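Local coordinates for protein sulfate adenylyltransferase (Allochromatium vinosum, PDB 4DNX) that catalyses the transfer of the adenylyl group of ATP to sulfate, giving adenosine 5'-phosphosulfate and diphosphate in sulfur metabolism, at residues I183-A197 against F283-G295. Residues are numbered along the deposited sequence; the frame is centred on the assembly and turned at random.
Sequences IRHEIQERGWQKIVA and FRQNMGATHFIIG
Two helix–turn–strand units of the Rossmann-like fold, whose strands form a parallel sheet, meet where Val196 pairs with His291 and Ala197 with Phe292. Ala197 N donates to His291 O (2.8 Å) and Ile293 N returns a bond to Ala197 O (3.2 Å). At the entry to the pair, Ile195 O takes both Thr290 N and His291 N, while Ile195 N gives a nearly straight bond (166°) to Thr290 OG1, 2.8 Å away. Threonine suits this place because its hydroxyl, set between its own backbone N and carbonyl carbon (chi1 58°), reaches the neighbouring strand and is also hydrogen-bonded to His291 ND1. The backbone bonds set strand 195-200 beside 291-294 in the 3-2-1-4-5 order of the sheet. Over one sheet face, small Ala197 leaves room for Met287, whose CE lies 3.8 Å from Ala197 CB. The preceding helices meet through Ile183 on Met287 and through Arg184, whose long chain brings several N-H groups to the last turn of 274-287: NE bonds Asn286 O (2.8 Å) in the guanidinium plane, NH2 weakly bonds Gln285 O, and NH1 holds Ile2 O. A leucine here would probably leave Asn286 O and Ile2 O without this partner. Gly288 ends that helix in a Schellman motif with positive phi (110°), where a CB would jam against the preceding carbonyl and sit tight against Ile187 CD1.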
ATOM      1  N   ILE A 183       7.579   2.260   4.477  1.00 10.57           N
ATOM      2  CA  ILE A 183       7.622   2.243   5.978  1.00 10.92           C
ATOM      3  C   ILE A 183       8.559   3.363   6.461  1.00 11.15           C
ATOM      4  O   ILE A 183       8.191   4.148   7.385  1.00 12.10           O
ATOM      5  CB  ILE A 183       8.050   0.884   6.477  1.00 10.54           C
ATOM      6  CG1 ILE A 183       6.911  -0.107   6.228  1.00  9.98           C
ATOM      7  CG2 ILE A 183       8.386   0.927   7.934  1.00 10.02           C
ATOM      8  CD1 ILE A 183       7.248  -1.599   6.564  1.00 10.11           C
ATOM      9  N   ARG A 184       9.755   3.495   5.830  1.00 10.84           N
ATOM     10  CA  ARG A 184      10.686   4.600   6.177  1.00 13.27           C
ATOM     11  C   ARG A 184      10.030   5.995   6.002  1.00 15.74           C
ATOM     12  O   ARG A 184      10.170   6.865   6.880  1.00 16.54           O
ATOM     13  CB  ARG A 184      12.011   4.439   5.335  1.00 14.55           C
ATOM     14  CG  ARG A 184      13.217   5.346   5.612  1.00 19.87           C
ATOM     15  CD  ARG A 184      14.436   4.708   4.860  1.00 18.34           C
ATOM     16  NE  ARG A 184      15.176   3.703   5.673  1.00 16.43           N
ATOM     17  CZ  ARG A 184      16.148   4.035   6.526  1.00 16.65           C
ATOM     18  NH1 ARG A 184      16.477   5.335   6.732  1.00 18.47           N
ATOM     19  NH2 ARG A 184      16.761   3.106   7.247  1.00 16.99           N
ATOM     20  N   HIS A 185       9.289   6.208   4.907  1.00 15.55           N
ATOM     21  CA  HIS A 185       8.608   7.501   4.674  1.00 17.03           C
ATOM     22  C   HIS A 185       7.603   7.788   5.778  1.00 16.29           C
ATOM     23  O   HIS A 185       7.581   8.911   6.300  1.00 17.07           O
ATOM     24  CB  HIS A 185       7.856   7.458   3.341  1.00 20.22           C
ATOM     25  CG  HIS A 185       8.744   7.563   2.141  1.00 22.26           C
ATOM     26  ND1 HIS A 185       8.432   6.965   0.931  1.00 27.70           N
ATOM     27  CD2 HIS A 185       9.946   8.149   1.967  1.00 27.07           C
ATOM     28  CE1 HIS A 185       9.394   7.212   0.063  1.00 25.02           C
ATOM     29  NE2 HIS A 185      10.314   7.942   0.656  1.00 27.05           N
ATOM     30  N   GLU A 186       6.781   6.777   6.093  1.00 15.77           N
ATOM     31  CA  GLU A 186       5.745   6.915   7.126  0.70 16.99           C
ATOM     32  C   GLU A 186       6.308   7.146   8.534  1.00 16.61           C
ATOM     33  O   GLU A 186       5.768   7.978   9.272  1.00 16.50           O
ATOM     34  CB  GLU A 186       4.797   5.726   7.116  0.70 18.39           C
ATOM     35  CG  GLU A 186       3.752   5.746   8.228  0.70 23.83           C
ATOM     36  CD  GLU A 186       2.505   4.932   7.903  0.70 27.70           C
ATOM     37  OE1 GLU A 186       1.532   5.071   8.675  0.70 22.02           O
ATOM     38  OE2 GLU A 186       2.495   4.164   6.886  0.70 27.84           O
ATOM     39  N   ILE A 187       7.375   6.433   8.909  1.00 15.21           N
ATOM     40  CA  ILE A 187       8.054   6.708  10.212  1.00 15.13           C
ATOM     41  C   ILE A 187       8.485   8.170  10.243  1.00 18.64           C
ATOM     42  O   ILE A 187       8.315   8.893  11.255  1.00 18.61           O
ATOM     43  CB  ILE A 187       9.275   5.783  10.424  1.00 14.49           C
ATOM     44  CG1 ILE A 187       8.779   4.363  10.738  1.00 12.29           C
ATOM     45  CG2 ILE A 187      10.180   6.334  11.545  1.00 16.24           C
ATOM     46  CD1 ILE A 187       9.874   3.273  10.684  1.00 11.62           C
ATOM     47  N   GLN A 188       9.005   8.630   9.111  1.00 20.08           N
ATOM     48  CA  GLN A 188       9.585   9.956   9.029  1.00 24.94           C
ATOM     49  C   GLN A 188       8.547  10.985   9.297  1.00 25.36           C
ATOM     50  O   GLN A 188       8.728  11.912  10.128  1.00 27.52           O
ATOM     51  CB  GLN A 188      10.124  10.180   7.624  1.00 28.53           C
ATOM     52  CG  GLN A 188      11.549   9.935   7.549  1.00 35.68           C
ATOM     53  CD  GLN A 188      12.325  11.211   7.616  1.00 40.62           C
ATOM     54  OE1 GLN A 188      11.934  12.154   8.318  1.00 40.68           O
ATOM     55  NE2 GLN A 188      13.431  11.261   6.879  1.00 38.76           N
ATOM     56  N   GLU A 189       7.431  10.837   8.619  1.00 24.39           N
ATOM     57  CA  GLU A 189       6.469  11.883   8.690  0.70 26.07           C
ATOM     58  C   GLU A 189       5.732  11.882  10.025  1.00 25.73           C
ATOM     59  O   GLU A 189       5.434  12.967  10.550  1.00 26.46           O
ATOM     60  CB  GLU A 189       5.516  11.840   7.500  0.70 25.58           C
ATOM     61  CG  GLU A 189       4.827  13.191   7.270  0.70 22.63           C
ATOM     62  CD  GLU A 189       3.796  13.448   8.350  0.70 20.11           C
ATOM     63  OE1 GLU A 189       3.223  12.410   8.791  0.70 21.22           O
ATOM     64  OE2 GLU A 189       3.586  14.606   8.799  0.70 18.02           O
ATOM     65  N   ARG A 190       5.510  10.686  10.591  1.00 19.42           N
ATOM     66  CA  ARG A 190       4.782  10.563  11.870  1.00 19.05           C
ATOM     67  C   ARG A 190       5.616  11.154  13.015  1.00 17.98           C
ATOM     68  O   ARG A 190       5.129  11.343  14.148  1.00 17.49           O
ATOM     69  CB  ARG A 190       4.445   9.094  12.130  1.00 19.03           C
ATOM     70  CG  ARG A 190       3.262   8.517  11.320  1.00 23.89           C
ATOM     71  CD  ARG A 190       2.946   7.268  12.043  1.00 25.59           C
ATOM     72  NE  ARG A 190       2.059   6.316  11.423  1.00 32.35           N
ATOM     73  CZ  ARG A 190       1.209   5.605  12.130  1.00 26.22           C
ATOM     74  NH1 ARG A 190       1.086   5.813  13.466  1.00 21.75           N
ATOM     75  NH2 ARG A 190       0.419   4.760  11.511  1.00 30.76           N
ATOM     76  N   GLY A 191       6.873  11.453  12.727  1.00 17.45           N
ATOM     77  CA  GLY A 191       7.781  12.116  13.695  1.00 17.30           C
ATOM     78  C   GLY A 191       8.530  11.227  14.677  1.00 16.92           C
ATOM     79  O   GLY A 191       9.157  11.723  15.632  1.00 17.76           O
ATOM     80  N   TRP A 192       8.440   9.908  14.479  1.00 16.64           N
ATOM     81  CA  TRP A 192       9.059   8.952  15.406  1.00 16.51           C
ATOM     82  C   TRP A 192      10.586   8.965  15.276  1.00 17.44           C
ATOM     83  O   TRP A 192      11.108   8.887  14.132  1.00 17.64           O
ATOM     84  CB  TRP A 192       8.556   7.539  15.108  1.00 15.44           C
ATOM     85  CG  TRP A 192       7.091   7.329  15.370  1.00 14.61           C
ATOM     86  CD1 TRP A 192       6.182   8.212  15.940  1.00 15.03           C
ATOM     87  CD2 TRP A 192       6.376   6.133  15.092  1.00 14.15           C
ATOM     88  NE1 TRP A 192       4.932   7.615  16.000  1.00 13.91           N
ATOM     89  CE2 TRP A 192       5.029   6.333  15.515  1.00 13.72           C
ATOM     90  CE3 TRP A 192       6.741   4.892  14.511  1.00 13.24           C
ATOM     91  CZ2 TRP A 192       4.038   5.329  15.378  1.00 12.99           C
ATOM     92  CZ3 TRP A 192       5.736   3.884  14.383  1.00 12.73           C
ATOM     93  CH2 TRP A 192       4.426   4.114  14.814  1.00 13.02           C
ATOM     94  N   GLN A 193      11.277   9.058  16.429  1.00 17.68           N
ATOM     95  CA  GLN A 193      12.754   9.065  16.515  1.00 21.16           C
ATOM     96  C   GLN A 193      13.350   7.716  16.928  1.00 19.00           C
ATOM     97  O   GLN A 193      14.434   7.346  16.486  1.00 18.47           O
ATOM     98  CB  GLN A 193      13.224  10.086  17.558  1.00 26.37           C
ATOM     99  CG  GLN A 193      12.642  11.472  17.435  1.00 36.94           C
ATOM    100  CD  GLN A 193      13.342  12.279  16.384  1.00 40.60           C
ATOM    101  OE1 GLN A 193      13.673  11.776  15.306  1.00 44.42           O
ATOM    102  NE2 GLN A 193      13.569  13.544  16.682  1.00 46.14           N
ATOM    103  N   LYS A 194      12.630   6.992  17.793  1.00 16.50           N
ATOM    104  CA  LYS A 194      13.013   5.634  18.161  1.00 16.75           C
ATOM    105  C   LYS A 194      11.803   4.764  17.871  1.00 14.75           C
ATOM    106  O   LYS A 194      10.650   5.131  18.171  1.00 14.05           O
ATOM    107  CB  LYS A 194      13.447   5.550  19.625  1.00 20.13           C
ATOM    108  CG  LYS A 194      14.824   6.198  19.822  1.00 24.71           C
ATOM    109  CD  LYS A 194      15.209   6.226  21.279  1.00 29.41           C
ATOM    110  CE  LYS A 194      16.650   6.732  21.426  1.00 34.22           C
ATOM    111  NZ  LYS A 194      16.966   7.118  22.834  1.00 40.73           N
ATOM    112  N   ILE A 195      12.051   3.630  17.229  1.00 13.55           N
ATOM    113  CA  ILE A 195      10.952   2.798  16.706  1.00 13.16           C
ATOM    114  C   ILE A 195      11.268   1.328  16.978  1.00 12.67           C
ATOM    115  O   ILE A 195      12.333   0.840  16.552  1.00 13.22           O
ATOM    116  CB  ILE A 195      10.801   2.985  15.137  1.00 12.35           C
ATOM    117  CG1 ILE A 195      10.617   4.484  14.783  1.00 14.47           C
ATOM    118  CG2 ILE A 195       9.649   2.141  14.606  1.00 12.07           C
ATOM    119  CD1 ILE A 195      11.928   5.212  14.514  1.00 14.06           C
ATOM    120  N   VAL A 196      10.376   0.627  17.702  1.00 12.07           N
ATOM    121  CA  VAL A 196      10.544  -0.828  17.946  1.00 12.99           C
ATOM    122  C   VAL A 196       9.850  -1.609  16.836  1.00 11.56           C
ATOM    123  O   VAL A 196       8.759  -1.227  16.421  1.00 11.92           O
ATOM    124  CB  VAL A 196       9.866  -1.186  19.288  1.00 15.08           C
ATOM    125  CG1 VAL A 196       9.805  -2.727  19.498  1.00 15.64           C
ATOM    126  CG2 VAL A 196      10.575  -0.479  20.459  1.00 15.55           C
ATOM    127  N   ALA A 197      10.453  -2.691  16.319  1.00 11.14           N
ATOM    128  CA  ALA A 197       9.750  -3.534  15.336  1.00 10.40           C
ATOM    129  C   ALA A 197       9.415  -4.870  16.006  1.00 10.53           C
ATOM    130  O   ALA A 197      10.250  -5.402  16.812  1.00 10.44           O
ATOM    131  CB  ALA A 197      10.684  -3.785  14.104  1.00 10.33           C
ATOM    132  N   PHE A 283      16.851  -6.351   7.598  1.00 10.18           N
ATOM    133  CA  PHE A 283      15.784  -5.686   6.849  1.00 10.69           C
ATOM    134  C   PHE A 283      14.922  -4.727   7.675  1.00 10.53           C
ATOM    135  O   PHE A 283      14.359  -3.763   7.128  1.00 11.18           O
ATOM    136  CB  PHE A 283      14.989  -6.613   5.905  1.00 10.80           C
ATOM    137  CG  PHE A 283      14.115  -7.659   6.552  1.00 10.89           C
ATOM    138  CD1 PHE A 283      12.840  -7.341   7.023  1.00  9.88           C
ATOM    139  CD2 PHE A 283      14.505  -9.004   6.474  1.00 10.86           C
ATOM    140  CE1 PHE A 283      11.982  -8.385   7.542  1.00 11.38           C
ATOM    141  CE2 PHE A 283      13.693 -10.049   6.977  1.00 11.46           C
ATOM    142  CZ  PHE A 283      12.415  -9.744   7.497  1.00 11.91           C
ATOM    143  N   ARG A 284      14.914  -4.953   8.991  1.00 11.09           N
ATOM    144  CA  ARG A 284      14.207  -4.029   9.873  1.00 12.65           C
ATOM    145  C   ARG A 284      14.969  -2.724   9.988  1.00 11.25           C
ATOM    146  O   ARG A 284      14.364  -1.650  10.160  1.00 11.58           O
ATOM    147  CB  ARG A 284      13.946  -4.663  11.249  1.00 14.69           C
ATOM    148  CG  ARG A 284      12.560  -5.301  11.390  1.00 20.48           C
ATOM    149  CD  ARG A 284      12.388  -6.378  10.466  1.00 20.57           C
ATOM    150  NE  ARG A 284      11.080  -7.089  10.399  1.00 20.21           N
ATOM    151  CZ  ARG A 284      10.834  -8.367  10.713  1.00 19.71           C
ATOM    152  NH1 ARG A 284      11.730  -9.130  11.336  1.00 22.60           N
ATOM    153  NH2 ARG A 284       9.654  -8.910  10.385  1.00 15.31           N
ATOM    154  N   GLN A 285      16.292  -2.775   9.942  1.00 11.23           N
ATOM    155  CA  GLN A 285      17.064  -1.510   9.928  1.00 11.85           C
ATOM    156  C   GLN A 285      16.762  -0.789   8.628  1.00 11.89           C
ATOM    157  O   GLN A 285      16.555   0.447   8.628  1.00 12.26           O
ATOM    158  CB  GLN A 285      18.570  -1.757  10.096  1.00 12.48           C
ATOM    159  CG  GLN A 285      19.368  -0.427  10.128  1.00 13.27           C
ATOM    160  CD  GLN A 285      20.851  -0.611  10.412  1.00 14.84           C
ATOM    161  OE1 GLN A 285      21.251  -1.445  11.237  1.00 15.14           O
ATOM    162  NE2 GLN A 285      21.680   0.223   9.771  1.00 15.34           N
ATOM    163  N   ASN A 286      16.737  -1.538   7.516  1.00 12.11           N
ATOM    164  CA  ASN A 286      16.395  -0.888   6.228  1.00 11.81           C
ATOM    165  C   ASN A 286      15.030  -0.161   6.196  1.00 12.25           C
ATOM    166  O   ASN A 286      14.912   0.898   5.611  1.00 12.84           O
ATOM    167  CB  ASN A 286      16.518  -1.880   5.055  1.00 10.72           C
ATOM    168  CG  ASN A 286      17.937  -1.981   4.558  1.00 11.74           C
ATOM    169  OD1 ASN A 286      18.744  -1.075   4.781  1.00 12.18           O
ATOM    170  ND2 ASN A 286      18.242  -3.056   3.838  1.00 11.01           N
ATOM    171  N   MET A 287      14.033  -0.728   6.867  1.00 11.63           N
ATOM    172  CA  MET A 287      12.710  -0.119   6.933  1.00 10.59           C
ATOM    173  C   MET A 287      12.648   1.063   7.941  1.00 11.37           C
ATOM    174  O   MET A 287      11.695   1.842   7.874  1.00 11.71           O
ATOM    175  CB  MET A 287      11.639  -1.190   7.164  1.00 11.27           C
ATOM    176  CG  MET A 287      11.384  -1.432   8.611  1.00 11.30           C
ATOM    177  SD  MET A 287      10.265  -2.859   8.777  1.00 14.66           S
ATOM    178  CE  MET A 287       9.969  -2.750  10.569  1.00 13.72           C
ATOM    179  N   GLY A 288      13.704   1.270   8.775  1.00 11.06           N
ATOM    180  CA  GLY A 288      13.772   2.450   9.632  1.00 12.16           C
ATOM    181  C   GLY A 288      13.600   2.188  11.130  1.00 12.78           C
ATOM    182  O   GLY A 288      13.569   3.142  11.926  1.00 13.08           O
ATOM    183  N   ALA A 289      13.474   0.916  11.508  1.00 11.79           N
ATOM    184  CA  ALA A 289      13.361   0.587  12.938  1.00 11.91           C
ATOM    185  C   ALA A 289      14.714   0.749  13.614  1.00 12.43           C
ATOM    186  O   ALA A 289      15.764   0.442  13.006  1.00 13.80           O
ATOM    187  CB  ALA A 289      12.833  -0.832  13.142  1.00 11.91           C
ATOM    188  N   THR A 290      14.688   1.218  14.864  1.00 13.41           N
ATOM    189  CA  THR A 290      15.896   1.394  15.647  1.00 13.97           C
ATOM    190  C   THR A 290      16.140   0.233  16.617  1.00 13.81           C
ATOM    191  O   THR A 290      17.271   0.072  17.120  1.00 13.92           O
ATOM    192  CB  THR A 290      15.893   2.749  16.432  1.00 15.29           C
ATOM    193  OG1 THR A 290      14.757   2.800  17.292  1.00 14.34           O
ATOM    194  CG2 THR A 290      15.858   3.960  15.517  1.00 15.54           C
ATOM    195  N   HIS A 291      15.081  -0.525  16.918  1.00 13.68           N
ATOM    196  CA  HIS A 291      15.105  -1.627  17.881  1.00 13.70           C
ATOM    197  C   HIS A 291      14.275  -2.782  17.321  1.00 13.53           C
ATOM    198  O   HIS A 291      13.266  -2.550  16.664  1.00 15.68           O
ATOM    199  CB  HIS A 291      14.534  -1.148  19.219  1.00 15.07           C
ATOM    200  CG  HIS A 291      15.399  -0.130  19.883  1.00 15.90           C
ATOM    201  ND1 HIS A 291      15.369   1.214  19.549  1.00 16.89           N
ATOM    202  CD2 HIS A 291      16.357  -0.258  20.829  1.00 16.97           C
ATOM    203  CE1 HIS A 291      16.265   1.866  20.262  1.00 17.37           C
ATOM    204  NE2 HIS A 291      16.878   0.998  21.049  1.00 17.83           N
ATOM    205  N   PHE A 292      14.667  -4.012  17.603  1.00 12.88           N
ATOM    206  CA  PHE A 292      13.977  -5.179  17.114  1.00 12.42           C
ATOM    207  C   PHE A 292      13.835  -6.177  18.248  1.00 13.03           C
ATOM    208  O   PHE A 292      14.821  -6.476  18.924  1.00 13.69           O
ATOM    209  CB  PHE A 292      14.787  -5.829  15.965  1.00 13.71           C
ATOM    210  CG  PHE A 292      14.200  -7.128  15.464  1.00 14.76           C
ATOM    211  CD1 PHE A 292      12.849  -7.245  15.191  1.00 14.72           C
ATOM    212  CD2 PHE A 292      15.039  -8.212  15.202  1.00 16.36           C
ATOM    213  CE1 PHE A 292      12.293  -8.466  14.699  1.00 15.74           C
ATOM    214  CE2 PHE A 292      14.519  -9.407  14.727  1.00 16.18           C
ATOM    215  CZ  PHE A 292      13.155  -9.541  14.469  1.00 15.38           C
ATOM    216  N   ILE A 293      12.617  -6.657  18.479  1.00 12.86           N
ATOM    217  CA  ILE A 293      12.358  -7.584  19.601  1.00 13.41           C
ATOM    218  C   ILE A 293      12.689  -9.020  19.144  1.00 13.95           C
ATOM    219  O   ILE A 293      12.132  -9.519  18.142  1.00 13.57           O
ATOM    220  CB  ILE A 293      10.882  -7.551  19.998  1.00 13.83           C
ATOM    221  CG1 ILE A 293      10.532  -6.209  20.633  1.00 14.18           C
ATOM    222  CG2 ILE A 293      10.515  -8.700  21.009  1.00 15.19           C
ATOM    223  CD1 ILE A 293       9.026  -6.020  20.889  1.00 14.20           C
ATOM    224  N   ILE A 294      13.528  -9.686  19.926  1.00 14.03           N
ATOM    225  CA  ILE A 294      13.882 -11.111  19.706  1.00 14.52           C
ATOM    226  C   ILE A 294      13.665 -11.812  21.047  1.00 15.24           C
ATOM    227  O   ILE A 294      14.318 -11.499  22.024  1.00 15.69           O
ATOM    228  CB  ILE A 294      15.373 -11.256  19.280  1.00 15.81           C
ATOM    229  CG1 ILE A 294      15.597 -10.512  17.956  1.00 15.34           C
ATOM    230  CG2 ILE A 294      15.847 -12.793  19.215  1.00 16.30           C
ATOM    231  CD1 ILE A 294      16.938 -10.754  17.290  1.00 16.54           C
ATOM    232  N   GLY A 295      12.731 -12.745  21.062  1.00 15.30           N
ATOM    233  CA  GLY A 295      12.443 -13.572  22.243  1.00 16.97           C
ATOM    234  C   GLY A 295      13.083 -14.953  22.212  1.00 18.50           C
ATOM    235  O   GLY A 295      14.045 -15.184  21.483  1.00 21.01           O
TER